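Local coordinates for hypothetical protein (Leishmania major, PDB 1R75) that is of unknown function and folds as a compact all-beta domain of the DUF1935 family built from two antiparallel sheets, at residues R44-W53 / T112-W123. Sequence-based numbering, arbitrary orientation.
Sequences RIADTEARRW and TQMFVEGSVTGW
The edge of the Trp53 six-membered ring points at the face of the Trp123 five-membered ring. The planes are 76° apart, with Trp53 CH2 3.5 Å from Trp123 CD2. CG of Trp53 stands anti to its own carbonyl carbon (chi1 -72°), which lays the indole alongside Val116. Val116 CG2 and Val120 CG2 lie over one face of this indole, near its rim, and Arg44 NH1 lies over the rim of the opposite face. The same guanidinium has Trp123 CZ2 over a face, 3.7 Å from Arg44 NH2. Phe115 runs beside Trp53, with CD2 3.8 Å from Trp53 CE3, and reaches on to Val68 and Val105 of the other sheet.

Backbone bonds join strands 52-57 and 112-117 as antiparallel neighbours. Trp53 N gives a straight bond to Val116 O (2.9 Å, 171° at the hydrogen). Trp53 O takes Phe115 N at 2.9 Å and, weakly, Val116 N, in a classic beta bulge. Gly118 N bonds to Arg51 O at 2.7 Å, where the chain turns the corner. A face of the Arg51 guanidinium lies over Gly118 CA.

On the other face of the sheet, Arg52 CD packs against Glu117 OE1 (3.4 Å) and Met114 SD. Arg52 NH2 makes a long salt bridge to Asp47 OD2, well out of the guanidinium plane.

The Trp53 side is thus the largest part of the contact. Arg52 NH1 and Glu117 OE1, 4.6 Å apart, probably add a modest attraction.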
loop_
_atom_site.group_PDB
_atom_site.type_symbol
_atom_site.label_atom_id
_atom_site.label_comp_id
_atom_site.label_asym_id
_atom_site.label_seq_id
_atom_site.Cartn_x
_atom_site.Cartn_y
_atom_site.Cartn_z
ATOM N N ARG A 44 -5.097 -1.471 3.677
ATOM C CA ARG A 44 -4.754 -0.067 3.753
ATOM C C ARG A 44 -4.961 0.426 5.164
ATOM O O ARG A 44 -6.035 0.215 5.713
ATOM C CB ARG A 44 -5.590 0.713 2.776
ATOM C CG ARG A 44 -5.428 2.178 2.803
ATOM C CD ARG A 44 -6.103 2.843 1.594
ATOM N NE ARG A 44 -7.564 2.710 1.642
ATOM C CZ ARG A 44 -8.360 3.539 2.196
ATOM N NH1 ARG A 44 -7.885 4.617 2.811
ATOM N NH2 ARG A 44 -9.689 3.301 2.116
ATOM N N ILE A 45 -3.936 1.032 5.762
ATOM C CA ILE A 45 -3.992 1.523 7.155
ATOM C C ILE A 45 -3.959 3.013 7.000
ATOM O O ILE A 45 -2.947 3.568 6.517
ATOM C CB ILE A 45 -2.776 1.070 7.959
ATOM C CG1 ILE A 45 -2.691 -0.468 7.899
ATOM C CG2 ILE A 45 -2.880 1.593 9.421
ATOM C CD1 ILE A 45 -1.304 -0.941 7.945
ATOM N N ALA A 46 -5.027 3.693 7.373
ATOM C CA ALA A 46 -5.096 5.122 7.254
ATOM C C ALA A 46 -4.962 5.738 8.621
ATOM O O ALA A 46 -5.467 5.204 9.598
ATOM C CB ALA A 46 -6.403 5.534 6.590
ATOM N N ASP A 47 -4.197 6.803 8.732
ATOM C CA ASP A 47 -4.057 7.473 10.020
ATOM C C ASP A 47 -4.494 8.933 9.829
ATOM O O ASP A 47 -3.829 9.710 9.128
ATOM C CB ASP A 47 -2.636 7.311 10.559
ATOM C CG ASP A 47 -2.456 7.928 11.956
ATOM O OD1 ASP A 47 -2.982 9.059 12.182
ATOM O OD2 ASP A 47 -1.819 7.355 12.894
ATOM N N THR A 48 -5.674 9.300 10.381
ATOM C CA THR A 48 -6.197 10.642 10.133
ATOM C C THR A 48 -5.401 11.742 10.849
ATOM O O THR A 48 -5.243 12.828 10.297
ATOM C CB THR A 48 -7.684 10.802 10.544
ATOM O OG1 THR A 48 -7.760 10.767 11.955
ATOM C CG2 THR A 48 -8.547 9.664 10.109
ATOM N N GLU A 49 -4.908 11.495 12.054
ATOM C CA GLU A 49 -4.062 12.494 12.773
ATOM C C GLU A 49 -2.750 12.741 12.052
ATOM O O GLU A 49 -2.283 13.891 11.913
ATOM C CB GLU A 49 -3.817 12.079 14.257
ATOM C CG GLU A 49 -2.703 12.830 15.040
ATOM C CD GLU A 49 -3.196 13.747 16.198
ATOM O OE1 GLU A 49 -4.138 14.562 15.995
ATOM O OE2 GLU A 49 -2.623 13.674 17.330
ATOM N N ALA A 50 -2.145 11.690 11.527
ATOM C CA ALA A 50 -0.848 11.864 10.846
ATOM C C ALA A 50 -0.995 12.187 9.343
ATOM O O ALA A 50 -0.021 12.508 8.671
ATOM C CB ALA A 50 -0.054 10.566 11.018
ATOM N N ARG A 51 -2.231 12.081 8.846
ATOM C CA ARG A 51 -2.637 12.227 7.449
ATOM C C ARG A 51 -1.797 11.308 6.498
ATOM O O ARG A 51 -1.266 11.752 5.494
ATOM C CB ARG A 51 -2.619 13.664 7.013
ATOM C CG ARG A 51 -3.827 14.444 7.620
ATOM C CD ARG A 51 -3.866 15.968 7.350
ATOM N NE ARG A 51 -3.555 16.396 5.979
ATOM C CZ ARG A 51 -2.499 17.165 5.654
ATOM N NH1 ARG A 51 -1.604 17.544 6.577
ATOM N NH2 ARG A 51 -2.297 17.535 4.393
ATOM N N ARG A 52 -1.774 10.058 6.849
ATOM C CA ARG A 52 -0.832 9.090 6.288
ATOM C C ARG A 52 -1.512 7.790 5.961
ATOM O O ARG A 52 -2.378 7.288 6.711
ATOM C CB ARG A 52 0.166 8.855 7.368
ATOM C CG ARG A 52 1.298 8.036 7.104
ATOM C CD ARG A 52 2.336 8.270 8.304
ATOM N NE ARG A 52 1.933 7.593 9.549
ATOM C CZ ARG A 52 2.362 7.926 10.764
ATOM N NH1 ARG A 52 3.249 8.949 10.954
ATOM N NH2 ARG A 52 1.954 7.230 11.789
ATOM N N TRP A 53 -1.073 7.187 4.865
ATOM C CA TRP A 53 -1.478 5.839 4.510
ATOM C C TRP A 53 -0.295 4.905 4.443
ATOM O O TRP A 53 0.800 5.311 3.973
ATOM C CB TRP A 53 -2.047 5.830 3.142
ATOM C CG TRP A 53 -3.348 6.422 2.897
ATOM C CD1 TRP A 53 -4.130 7.175 3.713
ATOM C CD2 TRP A 53 -4.058 6.300 1.650
ATOM N NE1 TRP A 53 -5.298 7.556 3.045
ATOM C CE2 TRP A 53 -5.254 7.050 1.764
ATOM C CE3 TRP A 53 -3.776 5.662 0.440
ATOM C CZ2 TRP A 53 -6.188 7.128 0.693
ATOM C CZ3 TRP A 53 -4.749 5.713 -0.613
ATOM C CH2 TRP A 53 -5.871 6.460 -0.484
ATOM N N THR A 112 4.883 -4.004 6.416
ATOM C CA THR A 112 4.175 -2.715 6.332
ATOM C C THR A 112 5.007 -1.721 5.480
ATOM O O THR A 112 6.206 -1.563 5.748
ATOM C CB THR A 112 3.959 -2.124 7.738
ATOM O OG1 THR A 112 3.200 -3.032 8.562
ATOM C CG2 THR A 112 3.015 -0.919 7.751
ATOM N N GLN A 113 4.439 -1.143 4.423
ATOM C CA GLN A 113 5.045 -0.081 3.640
ATOM C C GLN A 113 4.277 1.216 3.873
ATOM O O GLN A 113 3.097 1.299 3.526
ATOM C CB GLN A 113 5.110 -0.477 2.133
ATOM C CG GLN A 113 6.140 -1.520 1.877
ATOM C CD GLN A 113 7.551 -0.876 1.698
ATOM O OE1 GLN A 113 7.869 0.124 2.318
ATOM N NE2 GLN A 113 8.330 -1.413 0.819
ATOM N N MET A 114 4.961 2.280 4.350
ATOM C CA MET A 114 4.434 3.657 4.265
ATOM C C MET A 114 4.266 4.017 2.766
ATOM O O MET A 114 5.072 3.660 1.924
ATOM C CB MET A 114 5.434 4.630 4.938
ATOM C CG MET A 114 5.560 4.362 6.403
ATOM S SD MET A 114 3.915 4.729 7.240
ATOM C CE MET A 114 4.084 3.386 7.938
ATOM N N PHE A 115 3.166 4.685 2.463
ATOM C CA PHE A 115 2.785 4.972 1.128
ATOM C C PHE A 115 2.770 6.439 0.814
ATOM O O PHE A 115 3.611 6.957 -0.030
ATOM C CB PHE A 115 1.447 4.284 0.904
ATOM C CG PHE A 115 1.001 4.297 -0.540
ATOM C CD1 PHE A 115 1.831 3.823 -1.518
ATOM C CD2 PHE A 115 -0.298 4.782 -0.911
ATOM C CE1 PHE A 115 1.412 3.798 -2.865
ATOM C CE2 PHE A 115 -0.660 4.817 -2.256
ATOM C CZ PHE A 115 0.192 4.287 -3.211
ATOM N N VAL A 116 1.797 7.208 1.372
ATOM C CA VAL A 116 1.685 8.639 1.090
ATOM C C VAL A 116 1.276 9.389 2.325
ATOM O O VAL A 116 0.736 8.859 3.290
ATOM C CB VAL A 116 0.661 8.979 -0.044
ATOM C CG1 VAL A 116 1.068 8.382 -1.261
ATOM C CG2 VAL A 116 -0.747 8.515 0.335
ATOM N N GLU A 117 1.554 10.647 2.321
ATOM C CA GLU A 117 1.118 11.494 3.417
ATOM C C GLU A 117 0.638 12.810 2.864
ATOM O O GLU A 117 1.245 13.380 1.958
ATOM C CB GLU A 117 2.346 11.703 4.328
ATOM C CG GLU A 117 2.101 12.582 5.514
ATOM C CD GLU A 117 3.100 12.326 6.682
ATOM O OE1 GLU A 117 3.461 11.144 6.931
ATOM O OE2 GLU A 117 3.469 13.326 7.343
ATOM N N GLY A 118 -0.479 13.293 3.399
ATOM C CA GLY A 118 -0.994 14.592 3.041
ATOM C C GLY A 118 -2.506 14.518 2.822
ATOM O O GLY A 118 -3.149 13.700 3.410
ATOM N N SER A 119 -3.031 15.341 1.949
ATOM C CA SER A 119 -4.467 15.452 1.773
ATOM C C SER A 119 -4.902 14.787 0.511
ATOM O O SER A 119 -4.540 15.171 -0.568
ATOM C CB SER A 119 -4.921 16.906 1.902
ATOM O OG SER A 119 -4.342 17.719 0.904
ATOM N N VAL A 120 -5.712 13.764 0.657
ATOM C CA VAL A 120 -6.087 12.933 -0.478
ATOM C C VAL A 120 -7.484 13.413 -0.866
ATOM O O VAL A 120 -8.344 13.511 0.054
ATOM C CB VAL A 120 -6.121 11.499 -0.064
ATOM C CG1 VAL A 120 -6.634 10.644 -1.222
ATOM C CG2 VAL A 120 -4.693 11.037 0.361
ATOM N N THR A 121 -7.722 13.552 -2.154
ATOM C CA THR A 121 -9.028 13.911 -2.717
ATOM C C THR A 121 -9.535 12.664 -3.432
ATOM O O THR A 121 -9.653 11.624 -2.773
ATOM C CB THR A 121 -8.983 15.105 -3.623
ATOM O OG1 THR A 121 -8.106 14.894 -4.754
ATOM C CG2 THR A 121 -8.474 16.327 -2.846
ATOM N N GLY A 122 -9.810 12.720 -4.716
ATOM C CA GLY A 122 -10.195 11.529 -5.473
ATOM C C GLY A 122 -8.977 10.614 -5.632
ATOM O O GLY A 122 -7.842 11.101 -5.834
ATOM N N TRP A 123 -9.191 9.299 -5.574
ATOM C CA TRP A 123 -8.142 8.357 -5.841
ATOM C C TRP A 123 -8.788 7.111 -6.344
ATOM O O TRP A 123 -9.992 6.876 -6.062
ATOM C CB TRP A 123 -7.377 8.010 -4.587
ATOM C CG TRP A 123 -8.183 7.411 -3.435
ATOM C CD1 TRP A 123 -8.932 8.108 -2.537
ATOM C CD2 TRP A 123 -8.277 6.061 -3.061
ATOM N NE1 TRP A 123 -9.508 7.275 -1.630
ATOM C CE2 TRP A 123 -9.123 6.000 -1.921
ATOM C CE3 TRP A 123 -7.819 4.879 -3.597
ATOM C CZ2 TRP A 123 -9.446 4.832 -1.286
ATOM C CZ3 TRP A 123 -8.133 3.685 -2.932
ATOM C CH2 TRP A 123 -8.935 3.674 -1.778
#